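Long-range contact in serine protease pet (PDB 4OM9), which is an autotransporter enterotoxin of enteroaggregative Escherichia coli whose secreted passenger domain is a serine protease, with alpha-fodrin its likely target: residues N370-T381 with I387-Y398. Residues are numbered along the deposited sequence; the frame is centred on the assembly and turned at random.
Sequences NVIQAQNTNLKT and ILGAQKTFNNIY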
# COMPACT_ATOMS: atom_id res chain seq x y z
N ASN A 370 11.91 18.79 -25.37
CA ASN A 370 13.00 17.87 -25.66
C ASN A 370 14.34 18.59 -25.54
O ASN A 370 14.74 19.30 -26.44
CB ASN A 370 12.86 17.27 -27.05
CG ASN A 370 13.93 16.24 -27.36
OD1 ASN A 370 14.55 15.68 -26.45
ND2 ASN A 370 14.17 16.00 -28.65
N VAL A 371 15.02 18.39 -24.42
CA VAL A 371 16.18 19.20 -24.10
C VAL A 371 17.43 18.53 -24.66
O VAL A 371 17.89 17.53 -24.12
CB VAL A 371 16.32 19.41 -22.60
CG1 VAL A 371 17.28 20.55 -22.32
CG2 VAL A 371 14.93 19.73 -21.97
N ILE A 372 17.95 19.11 -25.74
CA ILE A 372 19.08 18.55 -26.51
C ILE A 372 20.45 18.87 -25.91
O ILE A 372 21.41 18.12 -26.12
CB ILE A 372 19.05 19.07 -27.97
CG1 ILE A 372 17.65 18.92 -28.57
CG2 ILE A 372 20.10 18.36 -28.84
CD1 ILE A 372 17.10 17.50 -28.48
N GLN A 373 20.55 19.97 -25.17
CA GLN A 373 21.83 20.35 -24.57
C GLN A 373 21.73 20.62 -23.06
O GLN A 373 20.67 20.92 -22.54
CB GLN A 373 22.42 21.58 -25.28
CG GLN A 373 21.54 22.84 -25.37
CD GLN A 373 22.30 24.03 -26.05
OE1 GLN A 373 23.03 24.76 -25.39
NE2 GLN A 373 22.13 24.19 -27.35
N ALA A 374 22.85 20.51 -22.35
CA ALA A 374 22.86 20.81 -20.92
C ALA A 374 22.49 22.27 -20.72
O ALA A 374 22.82 23.13 -21.55
CB ALA A 374 24.23 20.50 -20.29
N GLN A 375 21.84 22.55 -19.59
CA GLN A 375 21.20 23.84 -19.36
C GLN A 375 21.93 24.68 -18.33
O GLN A 375 21.79 25.91 -18.34
CB GLN A 375 19.76 23.63 -18.92
CG GLN A 375 18.90 23.00 -19.98
CD GLN A 375 18.67 23.93 -21.16
OE1 GLN A 375 17.95 24.94 -21.05
NE2 GLN A 375 19.28 23.60 -22.29
N ASN A 376 22.71 24.04 -17.47
CA ASN A 376 23.33 24.73 -16.34
C ASN A 376 22.30 25.61 -15.60
O ASN A 376 22.58 26.74 -15.20
CB ASN A 376 24.53 25.57 -16.84
CG ASN A 376 25.32 26.20 -15.70
OD1 ASN A 376 25.30 25.72 -14.56
ND2 ASN A 376 26.01 27.30 -16.00
N THR A 377 21.10 25.08 -15.40
CA THR A 377 20.10 25.78 -14.59
C THR A 377 19.12 24.76 -14.04
O THR A 377 19.27 23.57 -14.30
CB THR A 377 19.31 26.88 -15.40
OG1 THR A 377 18.73 27.83 -14.50
CG2 THR A 377 18.22 26.24 -16.25
N ASN A 378 18.13 25.25 -13.29
CA ASN A 378 17.15 24.38 -12.65
C ASN A 378 15.86 24.31 -13.44
O ASN A 378 15.48 25.25 -14.13
CB ASN A 378 16.86 24.84 -11.22
CG ASN A 378 18.11 24.79 -10.34
OD1 ASN A 378 19.08 24.08 -10.66
ND2 ASN A 378 18.09 25.53 -9.23
N LEU A 379 15.22 23.15 -13.38
CA LEU A 379 13.95 22.95 -14.01
C LEU A 379 12.84 22.84 -12.95
O LEU A 379 13.03 22.22 -11.91
CB LEU A 379 13.98 21.68 -14.87
CG LEU A 379 12.60 21.27 -15.39
CD1 LEU A 379 12.13 22.24 -16.45
CD2 LEU A 379 12.57 19.84 -15.91
N LYS A 380 11.71 23.48 -13.22
CA LYS A 380 10.49 23.24 -12.45
C LYS A 380 9.39 22.84 -13.41
O LYS A 380 8.95 23.65 -14.22
CB LYS A 380 10.09 24.47 -11.65
CG LYS A 380 11.05 24.76 -10.51
CD LYS A 380 10.47 25.72 -9.50
CE LYS A 380 11.41 25.87 -8.32
NZ LYS A 380 10.82 26.60 -7.14
N THR A 381 8.95 21.58 -13.35
CA THR A 381 7.96 21.10 -14.30
C THR A 381 6.71 20.51 -13.60
O THR A 381 6.82 19.89 -12.53
CB THR A 381 8.57 20.06 -15.28
OG1 THR A 381 7.56 19.59 -16.17
CG2 THR A 381 9.19 18.87 -14.54
N ILE A 387 12.19 15.74 -21.68
CA ILE A 387 13.12 14.70 -22.04
C ILE A 387 14.55 15.20 -21.85
O ILE A 387 14.90 16.28 -22.32
CB ILE A 387 12.93 14.23 -23.48
CG1 ILE A 387 11.47 13.82 -23.71
CG2 ILE A 387 13.90 13.07 -23.80
CD1 ILE A 387 11.14 13.50 -25.18
N LEU A 388 15.35 14.44 -21.13
CA LEU A 388 16.72 14.83 -20.90
C LEU A 388 17.55 14.18 -21.96
O LEU A 388 17.71 12.97 -21.96
CB LEU A 388 17.17 14.39 -19.51
CG LEU A 388 16.18 14.75 -18.42
CD1 LEU A 388 16.67 14.30 -17.04
CD2 LEU A 388 15.91 16.26 -18.44
N GLY A 389 18.06 14.99 -22.90
CA GLY A 389 18.82 14.46 -24.02
C GLY A 389 20.31 14.67 -23.88
O GLY A 389 21.06 14.38 -24.81
N ALA A 390 20.75 15.16 -22.73
CA ALA A 390 22.17 15.46 -22.55
C ALA A 390 22.68 15.03 -21.18
O ALA A 390 21.88 14.86 -20.25
CB ALA A 390 22.43 16.96 -22.76
N GLN A 391 23.99 14.84 -21.05
CA GLN A 391 24.60 14.60 -19.75
C GLN A 391 24.32 15.79 -18.82
O GLN A 391 24.52 16.94 -19.20
CB GLN A 391 26.12 14.37 -19.88
CG GLN A 391 26.86 14.44 -18.54
CD GLN A 391 28.03 13.43 -18.41
OE1 GLN A 391 27.99 12.51 -17.58
NE2 GLN A 391 29.08 13.63 -19.20
N LYS A 392 23.84 15.50 -17.62
CA LYS A 392 23.58 16.52 -16.61
C LYS A 392 22.70 17.63 -17.20
O LYS A 392 23.03 18.82 -17.13
CB LYS A 392 24.90 17.10 -16.10
CG LYS A 392 25.01 17.12 -14.60
CD LYS A 392 24.27 18.29 -13.99
CE LYS A 392 25.09 19.55 -14.12
NZ LYS A 392 26.07 19.71 -13.01
N THR A 393 21.59 17.22 -17.81
CA THR A 393 20.76 18.14 -18.57
C THR A 393 20.37 19.39 -17.77
O THR A 393 20.59 20.51 -18.23
CB THR A 393 19.52 17.42 -19.09
OG1 THR A 393 19.93 16.38 -19.98
CG2 THR A 393 18.61 18.40 -19.81
N PHE A 394 19.86 19.20 -16.57
CA PHE A 394 19.65 20.32 -15.66
C PHE A 394 20.53 20.12 -14.46
O PHE A 394 21.00 19.03 -14.22
CB PHE A 394 18.17 20.43 -15.26
CG PHE A 394 17.29 20.87 -16.39
CD1 PHE A 394 17.11 22.22 -16.65
CD2 PHE A 394 16.66 19.95 -17.19
CE1 PHE A 394 16.30 22.65 -17.70
CE2 PHE A 394 15.85 20.36 -18.24
CZ PHE A 394 15.67 21.72 -18.50
N ASN A 395 20.77 21.18 -13.71
CA ASN A 395 21.53 21.03 -12.48
C ASN A 395 20.64 20.32 -11.41
O ASN A 395 21.05 19.32 -10.82
CB ASN A 395 22.06 22.38 -12.02
CG ASN A 395 23.09 22.98 -13.01
OD1 ASN A 395 23.75 22.25 -13.75
ND2 ASN A 395 23.20 24.30 -13.03
N ASN A 396 19.42 20.84 -11.23
CA ASN A 396 18.41 20.27 -10.34
C ASN A 396 17.05 20.29 -11.00
O ASN A 396 16.70 21.27 -11.66
CB ASN A 396 18.33 21.05 -9.03
CG ASN A 396 19.61 20.99 -8.24
OD1 ASN A 396 19.90 19.98 -7.61
ND2 ASN A 396 20.39 22.07 -8.27
N ILE A 397 16.26 19.23 -10.79
CA ILE A 397 14.90 19.17 -11.31
C ILE A 397 13.85 19.08 -10.19
O ILE A 397 14.00 18.29 -9.24
CB ILE A 397 14.74 17.98 -12.25
CG1 ILE A 397 15.69 18.14 -13.44
CG2 ILE A 397 13.29 17.85 -12.72
CD1 ILE A 397 15.83 16.91 -14.29
N TYR A 398 12.79 19.88 -10.31
CA TYR A 398 11.67 19.89 -9.36
C TYR A 398 10.41 19.48 -10.10
O TYR A 398 10.03 20.10 -11.09
CB TYR A 398 11.54 21.27 -8.72
CG TYR A 398 10.27 21.67 -7.98
CD1 TYR A 398 9.22 22.28 -8.66
CD2 TYR A 398 10.18 21.57 -6.58
CE1 TYR A 398 8.09 22.73 -7.98
CE2 TYR A 398 9.04 22.00 -5.89
CZ TYR A 398 8.00 22.59 -6.61
OH TYR A 398 6.88 23.06 -5.98
O HOH W 1 20.47 15.16 -27.29
O HOH W 2 21.00 26.16 -11.29
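Phe394 lies with its ring between Leu379 and Gln375. Leu379 CB sits over the ring centre, 3.6 Å above the plane. Gln375 CG packs on the opposite face, 3.5 Å from Phe394 CE1. Both are CH-pi contacts. With CG beside its backbone N (chi1 -70°), the Phe394 side chain points the same way as that of Gln375 and lies alongside it. The Val371 and Phe394 side chains cross at about a right angle, with Val371 CG2 3.9 Å from Phe394 CE2. The Gln375 chain bends at chi2, and its NE2 bonds to Gln373 O; its OE1 takes bonds from Tyr355 N and Trp351 NE1.

Asn395 and Asn376 cross with their amide planes 64° apart. Asn395 ND2 gives a nearly straight bond to Asn376 OD1 (3.0 Å, 169°). Next to them, Asn378 and Asn396 run side by side, and Asn378 OD1 receives weak bonds from both N and ND2 of Asn396.

Lys380 reaches over a face of the Tyr398 ring, its NZ 4.8 Å from the ring centroid in a cation-pi contact. NZ also bonds to Ala632 O and Thr88 OG1.

Parallel pairings of 370-371 with 387-388 and of 379-380 with 397-398 lie on either side of the loops, the register shifted by one residue between them. Leu379 N bonds to Asn396 O (2.9 Å). Such stacking of successive coils is characteristic of the right-handed beta-helix of autotransporter passenger domains.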